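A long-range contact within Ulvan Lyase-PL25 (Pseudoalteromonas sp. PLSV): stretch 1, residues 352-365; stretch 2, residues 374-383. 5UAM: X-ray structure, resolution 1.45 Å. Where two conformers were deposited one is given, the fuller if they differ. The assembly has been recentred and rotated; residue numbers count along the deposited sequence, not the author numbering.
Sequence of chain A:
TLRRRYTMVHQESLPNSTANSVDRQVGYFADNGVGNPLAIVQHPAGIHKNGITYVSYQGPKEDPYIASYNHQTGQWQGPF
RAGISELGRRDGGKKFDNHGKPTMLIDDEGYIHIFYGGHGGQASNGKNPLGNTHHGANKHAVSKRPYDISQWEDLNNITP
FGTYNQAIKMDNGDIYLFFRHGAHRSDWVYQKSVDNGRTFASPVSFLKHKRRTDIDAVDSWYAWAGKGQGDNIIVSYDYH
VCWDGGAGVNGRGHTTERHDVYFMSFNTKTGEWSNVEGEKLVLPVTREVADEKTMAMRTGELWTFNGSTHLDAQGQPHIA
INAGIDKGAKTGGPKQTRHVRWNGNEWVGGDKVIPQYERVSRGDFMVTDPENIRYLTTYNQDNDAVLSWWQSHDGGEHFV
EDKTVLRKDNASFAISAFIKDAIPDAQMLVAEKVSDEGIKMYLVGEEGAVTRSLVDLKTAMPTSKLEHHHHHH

Stretch 1 352-365: KVIPQYERVSRGDF
Stretch 2 374-383: RYLTTYNQDN

Where two antiparallel strands pair, a glycine in one can make the hollow that a neighbouring side chain fills, and this ulvan lyase contact, burying 782 Å², is a clear example. The strand closing stretch 1 runs at 174° to strand 374-381, their axes approaching to 4.6 Å. Arg-362 N donates to Thr-378 O at 3.1 Å, and Thr-378 N to Arg-362 O at 2.8 Å; Leu-376 N donates to Asp-364 O at 3.0 Å, the return bond being weak. Between these pairs, extended Gly-363 (phi/psi -179/156) brings its CA within 3.9 Å of Thr-377 CA; a CB there would clash with Thr-377 CB. Thr-377 (chi1 t) donates OG1 to Arg-362 O at 2.8 Å.

On the same face the flat, buried ring of Tyr-375 (chi1 -86°, chi2 81°) is sandwiched by apolar groups: buried Phe-365 (chi1 p) places CB over one face, and buried Val-353 (t) places CG2 over the other.

A type II turn from Ile-354 to Tyr-357 carries at its ends the side chains packing on Tyr-379 (chi1 p). Buried Ile-354 (m, t) supplies an apolar knob; Tyr-357 (chi1 t) offers its ring face to the Tyr-379 edge, while its OH accepts from Asn-380 N and donates to Val-360 O. At the exposed end, long Arg-359 (m, t, p) reaches Asp-382 O through NH1 at 2.9 Å.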

# COMPACT_ATOMS: atom_id res chain seq x y z
N LYS A 352 3.79 10.00 -17.85
CA LYS A 352 4.76 9.32 -17.01
C LYS A 352 5.50 10.34 -16.16
O LYS A 352 5.85 11.43 -16.62
CB LYS A 352 5.79 8.59 -17.88
CG LYS A 352 5.27 7.38 -18.63
CD LYS A 352 6.37 6.78 -19.51
CE LYS A 352 5.89 5.58 -20.28
NZ LYS A 352 6.96 5.10 -21.20
N VAL A 353 5.76 9.96 -14.91
CA VAL A 353 6.57 10.79 -14.03
C VAL A 353 7.99 10.89 -14.56
O VAL A 353 8.54 11.99 -14.72
CB VAL A 353 6.54 10.24 -12.59
CG1 VAL A 353 7.50 11.01 -11.70
CG2 VAL A 353 5.11 10.29 -12.00
N ILE A 354 8.62 9.76 -14.85
CA ILE A 354 9.97 9.72 -15.39
C ILE A 354 9.86 9.72 -16.91
O ILE A 354 9.39 8.72 -17.48
CB ILE A 354 10.75 8.50 -14.88
CG1 ILE A 354 10.76 8.51 -13.35
CG2 ILE A 354 12.16 8.53 -15.47
CD1 ILE A 354 11.41 7.28 -12.69
N PRO A 355 10.27 10.78 -17.60
CA PRO A 355 10.05 10.85 -19.05
C PRO A 355 10.79 9.74 -19.79
O PRO A 355 11.94 9.42 -19.48
CB PRO A 355 10.61 12.23 -19.44
CG PRO A 355 10.92 12.94 -18.19
CD PRO A 355 11.01 11.94 -17.08
N GLN A 356 10.10 9.14 -20.76
CA GLN A 356 10.67 8.15 -21.67
C GLN A 356 11.20 6.90 -20.96
O GLN A 356 11.96 6.12 -21.55
CB GLN A 356 11.75 8.75 -22.57
CG GLN A 356 11.23 9.74 -23.61
CD GLN A 356 11.05 11.15 -23.06
OE1 GLN A 356 11.96 11.70 -22.44
NE2 GLN A 356 9.88 11.73 -23.29
N TYR A 357 10.83 6.67 -19.71
CA TYR A 357 11.32 5.49 -19.01
C TYR A 357 10.43 4.31 -19.37
O TYR A 357 9.21 4.43 -19.43
CB TYR A 357 11.31 5.76 -17.51
CG TYR A 357 11.88 4.68 -16.61
CD1 TYR A 357 13.26 4.42 -16.54
CD2 TYR A 357 11.05 3.95 -15.80
CE1 TYR A 357 13.75 3.42 -15.68
CE2 TYR A 357 11.53 2.97 -14.95
CZ TYR A 357 12.86 2.71 -14.88
OH TYR A 357 13.30 1.72 -14.01
N GLU A 358 11.05 3.17 -19.64
CA GLU A 358 10.33 1.99 -20.11
C GLU A 358 10.48 0.79 -19.19
O GLU A 358 10.01 -0.30 -19.56
CB GLU A 358 10.82 1.60 -21.52
CG GLU A 358 10.74 2.71 -22.55
CD GLU A 358 9.31 3.08 -22.93
OE1 GLU A 358 9.14 4.04 -23.71
OE2 GLU A 358 8.36 2.43 -22.44
N ARG A 359 11.14 0.93 -18.04
CA ARG A 359 11.31 -0.17 -17.11
C ARG A 359 10.31 0.04 -15.96
O ARG A 359 9.30 0.73 -16.13
CB ARG A 359 12.78 -0.28 -16.68
CG ARG A 359 13.75 -0.52 -17.84
CD ARG A 359 15.22 -0.57 -17.36
NE ARG A 359 15.46 -1.70 -16.45
CZ ARG A 359 16.55 -1.82 -15.69
NH1 ARG A 359 17.50 -0.90 -15.71
NH2 ARG A 359 16.69 -2.88 -14.89
N VAL A 360 10.59 -0.54 -14.80
CA VAL A 360 9.67 -0.47 -13.68
C VAL A 360 9.95 0.78 -12.86
O VAL A 360 11.09 1.03 -12.45
CB VAL A 360 9.81 -1.72 -12.79
CG1 VAL A 360 8.89 -1.61 -11.58
CG2 VAL A 360 9.54 -3.00 -13.59
N SER A 361 8.90 1.55 -12.56
CA SER A 361 9.02 2.62 -11.59
C SER A 361 7.83 2.59 -10.66
O SER A 361 6.73 2.21 -11.06
CB SER A 361 9.16 4.01 -12.21
OG SER A 361 8.03 4.30 -13.01
N ARG A 362 8.05 3.00 -9.41
CA ARG A 362 7.02 3.09 -8.39
C ARG A 362 7.29 4.34 -7.56
O ARG A 362 8.44 4.77 -7.45
CB ARG A 362 7.04 1.87 -7.45
CG ARG A 362 6.73 0.56 -8.12
CD ARG A 362 5.27 0.47 -8.57
NE ARG A 362 5.00 -0.85 -9.11
CZ ARG A 362 5.05 -1.17 -10.40
NH1 ARG A 362 5.38 -0.26 -11.32
NH2 ARG A 362 4.80 -2.41 -10.78
N GLY A 363 6.27 4.91 -6.96
CA GLY A 363 6.53 6.06 -6.11
C GLY A 363 5.26 6.57 -5.48
O GLY A 363 4.17 6.35 -6.00
N ASP A 364 5.42 7.25 -4.36
CA ASP A 364 4.34 8.01 -3.73
C ASP A 364 4.66 9.48 -3.91
O ASP A 364 5.79 9.87 -4.24
CB ASP A 364 4.20 7.63 -2.25
CG ASP A 364 2.86 8.00 -1.63
OD1 ASP A 364 1.92 8.44 -2.34
OD2 ASP A 364 2.73 7.81 -0.40
N PHE A 365 3.66 10.34 -3.71
CA PHE A 365 3.84 11.75 -3.99
C PHE A 365 3.18 12.59 -2.92
O PHE A 365 2.33 12.14 -2.16
CB PHE A 365 3.26 12.13 -5.37
CG PHE A 365 1.76 12.02 -5.45
CD1 PHE A 365 1.15 10.81 -5.75
CD2 PHE A 365 0.96 13.13 -5.21
CE1 PHE A 365 -0.26 10.74 -5.81
CE2 PHE A 365 -0.41 13.04 -5.26
CZ PHE A 365 -1.01 11.86 -5.57
N ARG A 374 5.42 16.50 -5.96
CA ARG A 374 6.74 15.89 -5.77
C ARG A 374 6.55 14.40 -5.54
O ARG A 374 5.81 14.01 -4.64
CB ARG A 374 7.44 16.42 -4.51
CG ARG A 374 7.94 17.82 -4.52
CD ARG A 374 8.44 18.15 -3.11
NE ARG A 374 9.80 17.69 -2.86
CZ ARG A 374 10.29 17.35 -1.67
NH1 ARG A 374 9.53 17.35 -0.58
NH2 ARG A 374 11.55 16.99 -1.57
N TYR A 375 7.22 13.58 -6.34
CA TYR A 375 7.27 12.14 -6.10
C TYR A 375 8.61 11.78 -5.49
O TYR A 375 9.65 12.33 -5.87
CB TYR A 375 7.18 11.36 -7.42
CG TYR A 375 5.78 11.10 -7.91
CD1 TYR A 375 5.07 12.07 -8.59
CD2 TYR A 375 5.17 9.88 -7.67
CE1 TYR A 375 3.79 11.83 -9.03
CE2 TYR A 375 3.89 9.62 -8.11
CZ TYR A 375 3.19 10.60 -8.79
OH TYR A 375 1.91 10.33 -9.22
N LEU A 376 8.58 10.84 -4.56
CA LEU A 376 9.77 10.10 -4.18
C LEU A 376 9.60 8.73 -4.83
O LEU A 376 8.70 7.96 -4.46
CB LEU A 376 9.91 10.04 -2.66
CG LEU A 376 11.20 9.42 -2.13
CD1 LEU A 376 12.43 10.03 -2.78
CD2 LEU A 376 11.29 9.59 -0.61
N THR A 377 10.39 8.48 -5.87
CA THR A 377 10.15 7.35 -6.75
C THR A 377 11.40 6.50 -6.89
O THR A 377 12.53 7.01 -6.89
CB THR A 377 9.62 7.84 -8.11
OG1 THR A 377 9.64 6.77 -9.08
CG2 THR A 377 10.43 8.94 -8.62
N THR A 378 11.20 5.20 -6.98
CA THR A 378 12.30 4.29 -7.25
C THR A 378 12.23 3.77 -8.68
O THR A 378 11.15 3.48 -9.21
CB THR A 378 12.43 3.16 -6.23
OG1 THR A 378 13.60 2.39 -6.52
CG2 THR A 378 11.27 2.23 -6.28
N TYR A 379 13.40 3.62 -9.28
CA TYR A 379 13.58 3.10 -10.62
C TYR A 379 14.97 2.50 -10.66
O TYR A 379 15.75 2.67 -9.73
CB TYR A 379 13.37 4.22 -11.66
CG TYR A 379 14.43 5.30 -11.64
CD1 TYR A 379 14.36 6.38 -10.76
CD2 TYR A 379 15.48 5.25 -12.52
CE1 TYR A 379 15.35 7.37 -10.79
CE2 TYR A 379 16.47 6.23 -12.54
CZ TYR A 379 16.39 7.29 -11.67
OH TYR A 379 17.38 8.25 -11.70
N ASN A 380 15.27 1.75 -11.71
CA ASN A 380 16.62 1.23 -11.87
C ASN A 380 17.31 1.89 -13.05
O ASN A 380 16.68 2.24 -14.06
CB ASN A 380 16.66 -0.31 -11.96
CG ASN A 380 16.73 -0.98 -10.57
OD1 ASN A 380 16.03 -0.57 -9.63
ND2 ASN A 380 17.57 -2.00 -10.43
N GLN A 381 18.61 2.09 -12.90
CA GLN A 381 19.47 2.52 -13.99
C GLN A 381 20.50 1.42 -14.11
O GLN A 381 21.31 1.21 -13.20
CB GLN A 381 20.14 3.87 -13.72
CG GLN A 381 20.97 4.29 -14.95
CD GLN A 381 21.69 5.61 -14.79
OE1 GLN A 381 22.26 5.91 -13.74
NE2 GLN A 381 21.69 6.41 -15.86
N ASP A 382 20.45 0.70 -15.23
CA ASP A 382 21.27 -0.49 -15.39
C ASP A 382 20.89 -1.40 -14.22
O ASP A 382 19.69 -1.60 -13.98
CB ASP A 382 22.74 -0.08 -15.47
CG ASP A 382 23.01 0.91 -16.60
OD1 ASP A 382 22.45 0.73 -17.71
OD2 ASP A 382 23.76 1.88 -16.38
N ASN A 383 21.84 -1.95 -13.48
CA ASN A 383 21.54 -2.83 -12.36
C ASN A 383 21.52 -2.11 -11.03
O ASN A 383 21.51 -2.76 -9.98
CB ASN A 383 22.52 -3.99 -12.33
CG ASN A 383 22.01 -5.19 -13.09
OD1 ASN A 383 22.53 -5.55 -14.14
ND2 ASN A 383 20.97 -5.82 -12.54
O HOH W 1 18.54 1.20 -17.41
O HOH W 2 18.14 -4.20 -12.82